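Long-range contact in malate dehydrogenase (Picrophilus torridus, PDB 4BGV), which probably catalyses the reversible, NAD-dependent oxidation of malate to oxaloacetate in the tricarboxylic acid cycle: residues Ser264-Val276 with Lys302-Ile314. Residues are numbered along the deposited sequence; the frame is centred on the assembly and turned at random. Where two conformers were deposited one is given.
Sequences SKTYLVNNLFIGV and KKSVESVKKNSAI
Leu272 and Ile274 meet Val308 and Ser312 where the axis of strand 272-276 runs at 145° to that of helix 302-314, roughly antiparallel, 9.1 Å away at closest. Val308 splits its two methyls. CG1, anti to the backbone N (chi1 175°), lies 3.3 Å from Phe273 O, while CG2 lies 3.7 Å from Ile274 CD1. Ile274 CD1 also touches Val305 CG2, the two side chains crossing at about a right angle. On the loop before the strand, Val269 CG1 slides against Val305 CG1 at 3.5 Å. This is the C-terminal alpha/beta domain of the LDH/MDH fold: the long helix 295-321 packs against strand 272-281, which pairs antiparallel with strand 251-259. Val308 also touches Asp128 of helix 127-138. Nearer the start of the helix segment, Leu268 CD1 rests on the aliphatic chain of Lys302. Two waters bridge the segments. One donates to Leu268 O and accepts from Lys309 NZ, which the extended lysine chain carries to it. The other accepts from Phe273 N and donates to Ser312 OG. Ser312 OG in turn gives its proton to Val308 O, 2.7 Å away and 42° out of the carbonyl plane; Ser312 N reaches that oxygen from the opposite face. Leu272 CD2 sits 3.6 Å from Ser312 CB. An alanine in place of Ser312 would keep that CB contact but is likely to leave the water on Phe273 N without its acceptor, and Val308 O with one donor fewer.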
ATOM      1  N   SER A 264      30.699   1.260  25.207  1.00 15.83           N
ATOM      2  CA  SER A 264      31.576   0.125  25.482  1.00 18.73           C
ATOM      3  C   SER A 264      31.441  -0.334  26.923  1.00 22.74           C
ATOM      4  O   SER A 264      31.610  -1.520  27.225  1.00 18.50           O
ATOM      5  CB  SER A 264      33.037   0.471  25.176  1.00 20.99           C
ATOM      6  OG  SER A 264      33.207   0.677  23.777  1.00 24.79           O
ATOM      7  N   LYS A 265      31.136   0.602  27.817  1.00 19.17           N
ATOM      8  CA  LYS A 265      30.936   0.250  29.216  1.00 22.71           C
ATOM      9  C   LYS A 265      29.721  -0.665  29.391  1.00 21.66           C
ATOM     10  O   LYS A 265      29.700  -1.515  30.277  1.00 21.25           O
ATOM     11  CB  LYS A 265      30.811   1.515  30.075  1.00 24.91           C
ATOM     12  CG  LYS A 265      32.020   2.434  29.936  1.00 33.86           C
ATOM     13  CD  LYS A 265      31.805   3.791  30.594  1.00 40.95           C
ATOM     14  CE  LYS A 265      32.062   3.744  32.091  1.00 46.30           C
ATOM     15  NZ  LYS A 265      32.021   5.106  32.708  1.00 48.53           N
ATOM     16  N   THR A 266      28.714  -0.486  28.540  1.00 18.71           N
ATOM     17  CA  THR A 266      27.513  -1.322  28.561  1.00 18.93           C
ATOM     18  C   THR A 266      27.670  -2.647  27.810  1.00 22.56           C
ATOM     19  O   THR A 266      27.253  -3.710  28.294  1.00 22.43           O
ATOM     20  CB  THR A 266      26.307  -0.555  27.950  1.00 23.64           C
ATOM     21  OG1 THR A 266      25.913   0.500  28.841  1.00 26.18           O
ATOM     22  CG2 THR A 266      25.122  -1.494  27.713  1.00 20.89           C
ATOM     23  N   TYR A 267      28.253  -2.591  26.617  1.00 14.57           N
ATOM     24  CA  TYR A 267      28.303  -3.776  25.762  1.00 14.84           C
ATOM     25  C   TYR A 267      29.625  -4.541  25.790  1.00 16.93           C
ATOM     26  O   TYR A 267      29.764  -5.554  25.115  1.00 18.74           O
ATOM     27  CB  TYR A 267      27.870  -3.431  24.333  1.00 18.27           C
ATOM     28  CG  TYR A 267      26.413  -3.041  24.283  1.00 11.10           C
ATOM     29  CD1 TYR A 267      25.429  -3.992  24.497  1.00 12.07           C
ATOM     30  CD2 TYR A 267      26.022  -1.716  24.062  1.00 12.45           C
ATOM     31  CE1 TYR A 267      24.081  -3.649  24.478  1.00 13.27           C
ATOM     32  CE2 TYR A 267      24.667  -1.357  24.033  1.00 12.64           C
ATOM     33  CZ  TYR A 267      23.706  -2.328  24.243  1.00 13.95           C
ATOM     34  OH  TYR A 267      22.362  -1.999  24.236  1.00 15.50           O
ATOM     35  N   LEU A 268      30.583  -4.048  26.570  1.00 18.65           N
ATOM     36  CA  LEU A 268      31.807  -4.799  26.886  1.00 18.83           C
ATOM     37  C   LEU A 268      32.653  -5.134  25.665  1.00 17.81           C
ATOM     38  O   LEU A 268      33.430  -6.091  25.679  1.00 16.91           O
ATOM     39  CB  LEU A 268      31.467  -6.083  27.651  1.00 15.42           C
ATOM     40  CG  LEU A 268      30.423  -5.923  28.762  1.00 17.12           C
ATOM     41  CD1 LEU A 268      30.203  -7.247  29.472  1.00 22.46           C
ATOM     42  CD2 LEU A 268      30.844  -4.854  29.746  1.00 22.41           C
ATOM     43  N   VAL A 269      32.482  -4.353  24.607  1.00 22.43           N
ATOM     44  CA  VAL A 269      33.360  -4.421  23.448  1.00 22.88           C
ATOM     45  C   VAL A 269      33.746  -3.011  23.088  1.00 20.30           C
ATOM     46  O   VAL A 269      32.995  -2.064  23.364  1.00 17.69           O
ATOM     47  CB  VAL A 269      32.683  -5.041  22.205  1.00 22.42           C
ATOM     48  CG1 VAL A 269      32.530  -6.528  22.367  1.00 19.57           C
ATOM     49  CG2 VAL A 269      31.323  -4.379  21.933  1.00 21.30           C
ATOM     50  N   ASN A 270      34.905  -2.862  22.464  1.00 16.54           N
ATOM     51  CA  ASN A 270      35.301  -1.543  21.999  1.00 20.79           C
ATOM     52  C   ASN A 270      35.852  -1.575  20.581  1.00 19.06           C
ATOM     53  O   ASN A 270      36.687  -2.419  20.241  1.00 17.55           O
ATOM     54  CB  ASN A 270      36.307  -0.915  22.962  1.00 27.86           C
ATOM     55  CG  ASN A 270      36.605   0.530  22.627  1.00 32.56           C
ATOM     56  OD1 ASN A 270      35.714   1.387  22.656  1.00 30.90           O
ATOM     57  ND2 ASN A 270      37.867   0.816  22.311  1.00 36.27           N
ATOM     58  N   ASN A 271      35.376  -0.636  19.774  1.00 15.75           N
ATOM     59  CA  ASN A 271      35.796  -0.487  18.386  1.00 19.20           C
ATOM     60  C   ASN A 271      35.551  -1.727  17.538  1.00 16.35           C
ATOM     61  O   ASN A 271      36.384  -2.083  16.710  1.00 18.18           O
ATOM     62  CB  ASN A 271      37.258  -0.085  18.304  1.00 21.41           C
ATOM     63  CG  ASN A 271      37.572   1.089  19.180  1.00 31.56           C
ATOM     64  OD1 ASN A 271      38.544   1.073  19.940  1.00 41.27           O
ATOM     65  ND2 ASN A 271      36.734   2.112  19.109  1.00 26.39           N
ATOM     66  N   LEU A 272      34.417  -2.377  17.781  1.00 18.47           N
ATOM     67  CA  LEU A 272      33.954  -3.528  17.003  1.00 19.72           C
ATOM     68  C   LEU A 272      32.482  -3.321  16.677  1.00 14.58           C
ATOM     69  O   LEU A 272      31.820  -2.490  17.307  1.00 16.26           O
ATOM     70  CB  LEU A 272      34.099  -4.818  17.815  1.00 22.34           C
ATOM     71  CG  LEU A 272      35.517  -5.241  18.180  1.00 27.23           C
ATOM     72  CD1 LEU A 272      35.510  -6.604  18.823  1.00 24.53           C
ATOM     73  CD2 LEU A 272      36.371  -5.229  16.927  1.00 28.22           C
ATOM     74  N   PHE A 273      31.977  -4.062  15.688  1.00 13.75           N
ATOM     75  CA  PHE A 273      30.539  -4.094  15.387  1.00 11.41           C
ATOM     76  C   PHE A 273      29.861  -5.277  16.089  1.00 12.26           C
ATOM     77  O   PHE A 273      30.381  -6.389  16.070  1.00 12.58           O
ATOM     78  CB  PHE A 273      30.304  -4.231  13.884  1.00 11.26           C
ATOM     79  CG  PHE A 273      30.540  -2.969  13.100  1.00 12.68           C
ATOM     80  CD1 PHE A 273      31.829  -2.523  12.851  1.00 15.47           C
ATOM     81  CD2 PHE A 273      29.468  -2.261  12.557  1.00 14.99           C
ATOM     82  CE1 PHE A 273      32.057  -1.370  12.098  1.00 17.80           C
ATOM     83  CE2 PHE A 273      29.684  -1.117  11.798  1.00 12.47           C
ATOM     84  CZ  PHE A 273      30.979  -0.664  11.580  1.00 14.41           C
ATOM     85  N   ILE A 274      28.705  -5.040  16.708  1.00 10.61           N
ATOM     86  CA  ILE A 274      27.923  -6.130  17.285  1.00 12.05           C
ATOM     87  C   ILE A 274      26.441  -5.723  17.309  1.00 14.34           C
ATOM     88  O   ILE A 274      26.124  -4.534  17.287  1.00 11.85           O
ATOM     89  CB  ILE A 274      28.455  -6.521  18.707  1.00 13.99           C
ATOM     90  CG1 ILE A 274      27.929  -7.896  19.144  1.00 12.51           C
ATOM     91  CG2 ILE A 274      28.160  -5.424  19.729  1.00 12.89           C
ATOM     92  CD1 ILE A 274      28.759  -8.523  20.293  1.00 19.17           C
ATOM     93  N   GLY A 275      25.538  -6.701  17.341  1.00 11.92           N
ATOM     94  CA  GLY A 275      24.109  -6.424  17.272  1.00 12.44           C
ATOM     95  C   GLY A 275      23.505  -5.796  18.521  1.00 13.58           C
ATOM     96  O   GLY A 275      23.436  -6.426  19.577  1.00 11.97           O
ATOM     97  N   VAL A 276      23.076  -4.544  18.399  1.00 13.12           N
ATOM     98  CA  VAL A 276      22.488  -3.806  19.519  1.00 11.34           C
ATOM     99  C   VAL A 276      21.300  -2.990  18.998  1.00  9.37           C
ATOM    100  O   VAL A 276      21.213  -2.728  17.792  1.00  9.89           O
ATOM    101  CB  VAL A 276      23.528  -2.865  20.207  1.00 13.16           C
ATOM    102  CG1 VAL A 276      24.710  -3.659  20.805  1.00 10.50           C
ATOM    103  CG2 VAL A 276      24.028  -1.812  19.229  1.00 13.40           C
ATOM    104  N   LYS A 302      28.048 -12.237  27.021  1.00 16.10           N
ATOM    105  CA  LYS A 302      29.495 -12.380  27.110  1.00 17.91           C
ATOM    106  C   LYS A 302      30.017 -13.431  26.133  1.00 20.41           C
ATOM    107  O   LYS A 302      31.087 -13.270  25.551  1.00 18.32           O
ATOM    108  CB  LYS A 302      29.925 -12.679  28.550  1.00 18.70           C
ATOM    109  CG  LYS A 302      29.969 -11.420  29.401  1.00 17.54           C
ATOM    110  CD  LYS A 302      30.282 -11.713  30.862  1.00 21.68           C
ATOM    111  CE  LYS A 302      30.061 -10.461  31.706  1.00 24.21           C
ATOM    112  NZ  LYS A 302      30.450 -10.659  33.131  1.00 29.27           N
ATOM    113  N   LYS A 303      29.243 -14.489  25.931  1.00 20.08           N
ATOM    114  CA  LYS A 303      29.612 -15.525  24.974  0.50 24.60           C
ATOM    115  C   LYS A 303      29.585 -14.986  23.546  1.00 23.43           C
ATOM    116  O   LYS A 303      30.473 -15.278  22.746  1.00 24.87           O
ATOM    117  CB  LYS A 303      28.688 -16.739  25.120  0.50 27.40           C
ATOM    118  CG  LYS A 303      29.046 -17.631  26.306  0.50 32.39           C
ATOM    119  CD  LYS A 303      27.931 -18.611  26.678  0.50 34.94           C
ATOM    120  CE  LYS A 303      27.254 -19.217  25.457  0.50 34.88           C
ATOM    121  NZ  LYS A 303      25.991 -18.497  25.113  0.50 32.18           N
ATOM    122  N   SER A 304      28.563 -14.194  23.238  1.00 18.20           N
ATOM    123  CA  SER A 304      28.450 -13.575  21.921  0.50 18.78           C
ATOM    124  C   SER A 304      29.612 -12.615  21.699  1.00 19.43           C
ATOM    125  O   SER A 304      30.206 -12.578  20.612  1.00 19.88           O
ATOM    126  CB  SER A 304      27.122 -12.829  21.772  0.50 17.87           C
ATOM    127  OG  SER A 304      26.015 -13.696  21.951  0.50 21.60           O
ATOM    128  N   VAL A 305      29.941 -11.852  22.736  1.00 16.76           N
ATOM    129  CA  VAL A 305      31.046 -10.902  22.701  1.00 16.36           C
ATOM    130  C   VAL A 305      32.368 -11.586  22.359  1.00 17.25           C
ATOM    131  O   VAL A 305      33.104 -11.112  21.487  1.00 17.78           O
ATOM    132  CB  VAL A 305      31.152 -10.111  24.030  1.00 19.75           C
ATOM    133  CG1 VAL A 305      32.553  -9.548  24.221  1.00 23.60           C
ATOM    134  CG2 VAL A 305      30.095  -8.990  24.060  1.00 18.12           C
ATOM    135  N   GLU A 306      32.648 -12.711  23.011  1.00 24.42           N
ATOM    136  CA  GLU A 306      33.881 -13.459  22.756  1.00 29.44           C
ATOM    137  C   GLU A 306      33.966 -13.927  21.297  1.00 27.21           C
ATOM    138  O   GLU A 306      35.024 -13.857  20.672  1.00 23.21           O
ATOM    139  CB  GLU A 306      34.011 -14.630  23.736  1.00 37.63           C
ATOM    140  CG  GLU A 306      34.386 -15.967  23.110  1.00 48.74           C
ATOM    141  CD  GLU A 306      33.403 -17.077  23.476  1.00 58.08           C
ATOM    142  OE1 GLU A 306      33.595 -17.706  24.541  1.00 61.04           O
ATOM    143  OE2 GLU A 306      32.437 -17.311  22.707  1.00 57.46           O
ATOM    144  N   SER A 307      32.838 -14.371  20.755  1.00 23.72           N
ATOM    145  CA  SER A 307      32.773 -14.823  19.370  1.00 23.06           C
ATOM    146  C   SER A 307      33.108 -13.686  18.400  1.00 25.22           C
ATOM    147  O   SER A 307      33.897 -13.859  17.466  1.00 22.99           O
ATOM    148  CB  SER A 307      31.378 -15.383  19.076  1.00 28.88           C
ATOM    149  OG  SER A 307      31.190 -15.564  17.690  1.00 28.88           O
ATOM    150  N   VAL A 308      32.500 -12.524  18.625  1.00 19.83           N
ATOM    151  CA  VAL A 308      32.766 -11.342  17.805  1.00 18.25           C
ATOM    152  C   VAL A 308      34.215 -10.869  17.941  1.00 20.09           C
ATOM    153  O   VAL A 308      34.865 -10.551  16.943  1.00 20.38           O
ATOM    154  CB  VAL A 308      31.777 -10.206  18.130  1.00 19.94           C
ATOM    155  CG1 VAL A 308      32.127  -8.939  17.356  1.00 19.40           C
ATOM    156  CG2 VAL A 308      30.365 -10.657  17.793  1.00 20.70           C
ATOM    157  N   LYS A 309      34.730 -10.847  19.168  1.00 19.02           N
ATOM    158  CA  LYS A 309      36.112 -10.451  19.394  1.00 20.63           C
ATOM    159  C   LYS A 309      37.073 -11.360  18.624  1.00 22.98           C
ATOM    160  O   LYS A 309      38.053 -10.897  18.037  1.00 21.19           O
ATOM    161  CB  LYS A 309      36.464 -10.522  20.881  1.00 20.97           C
ATOM    162  CG  LYS A 309      35.949  -9.384  21.754  1.00 24.25           C
ATOM    163  CD  LYS A 309      36.553  -9.550  23.145  1.00 28.38           C
ATOM    164  CE  LYS A 309      36.178  -8.441  24.103  1.00 36.40           C
ATOM    165  NZ  LYS A 309      36.831  -8.691  25.426  1.00 39.44           N
ATOM    166  N   LYS A 310      36.786 -12.657  18.649  1.00 20.71           N
ATOM    167  CA  LYS A 310      37.642 -13.654  18.015  1.00 22.95           C
ATOM    168  C   LYS A 310      37.638 -13.492  16.494  1.00 20.56           C
ATOM    169  O   LYS A 310      38.692 -13.490  15.848  1.00 21.02           O
ATOM    170  CB  LYS A 310      37.176 -15.057  18.400  1.00 26.17           C
ATOM    171  CG  LYS A 310      38.074 -16.178  17.912  1.00 37.82           C
ATOM    172  CD  LYS A 310      37.459 -16.910  16.735  1.00 41.42           C
ATOM    173  CE  LYS A 310      36.155 -17.584  17.124  1.00 44.72           C
ATOM    174  NZ  LYS A 310      35.494 -18.189  15.935  1.00 46.37           N
ATOM    175  N   ASN A 311      36.449 -13.379  15.920  1.00 19.69           N
ATOM    176  CA  ASN A 311      36.325 -13.224  14.478  1.00 19.03           C
ATOM    177  C   ASN A 311      36.808 -11.862  13.978  1.00 26.37           C
ATOM    178  O   ASN A 311      37.301 -11.748  12.850  1.00 20.59           O
ATOM    179  CB  ASN A 311      34.881 -13.474  14.031  1.00 19.02           C
ATOM    180  CG  ASN A 311      34.505 -14.943  14.076  1.00 20.64           C
ATOM    181  OD1 ASN A 311      35.364 -15.811  13.970  1.00 23.65           O
ATOM    182  ND2 ASN A 311      33.210 -15.224  14.214  1.00 25.35           N
ATOM    183  N   SER A 312      36.661 -10.831  14.811  1.00 22.01           N
ATOM    184  CA  SER A 312      37.124  -9.499  14.440  1.00 21.70           C
ATOM    185  C   SER A 312      38.652  -9.465  14.423  1.00 21.14           C
ATOM    186  O   SER A 312      39.262  -8.759  13.612  1.00 21.20           O
ATOM    187  CB  SER A 312      36.569  -8.435  15.391  1.00 20.15           C
ATOM    188  OG  SER A 312      35.145  -8.411  15.370  1.00 15.93           O
ATOM    189  N   ALA A 313      39.263 -10.229  15.323  1.00 18.51           N
ATOM    190  CA  ALA A 313      40.716 -10.338  15.375  1.00 19.74           C
ATOM    191  C   ALA A 313      41.232 -11.043  14.118  1.00 21.15           C
ATOM    192  O   ALA A 313      42.305 -10.721  13.600  1.00 21.91           O
ATOM    193  CB  ALA A 313      41.140 -11.094  16.625  1.00 21.12           C
ATOM    194  N   ILE A 314      40.462 -12.014  13.640  1.00 20.11           N
ATOM    195  CA  ILE A 314      40.773 -12.689  12.382  1.00 23.86           C
ATOM    196  C   ILE A 314      40.729 -11.691  11.217  1.00 22.65           C
ATOM    197  O   ILE A 314      41.599 -11.709  10.342  1.00 21.05           O
ATOM    198  CB  ILE A 314      39.820 -13.884  12.138  1.00 21.27           C
ATOM    199  CG1 ILE A 314      40.101 -14.987  13.166  1.00 22.79           C
ATOM    200  CG2 ILE A 314      39.962 -14.423  10.711  1.00 27.71           C
ATOM    201  CD1 ILE A 314      39.114 -16.123  13.134  1.00 31.63           C
TER
HETATM  202  O   HOH W   1      34.845  -8.071  27.204  1.00 37.34           O
HETATM  203  O   HOH W   2      33.038  -6.573  14.534  1.00 16.48           O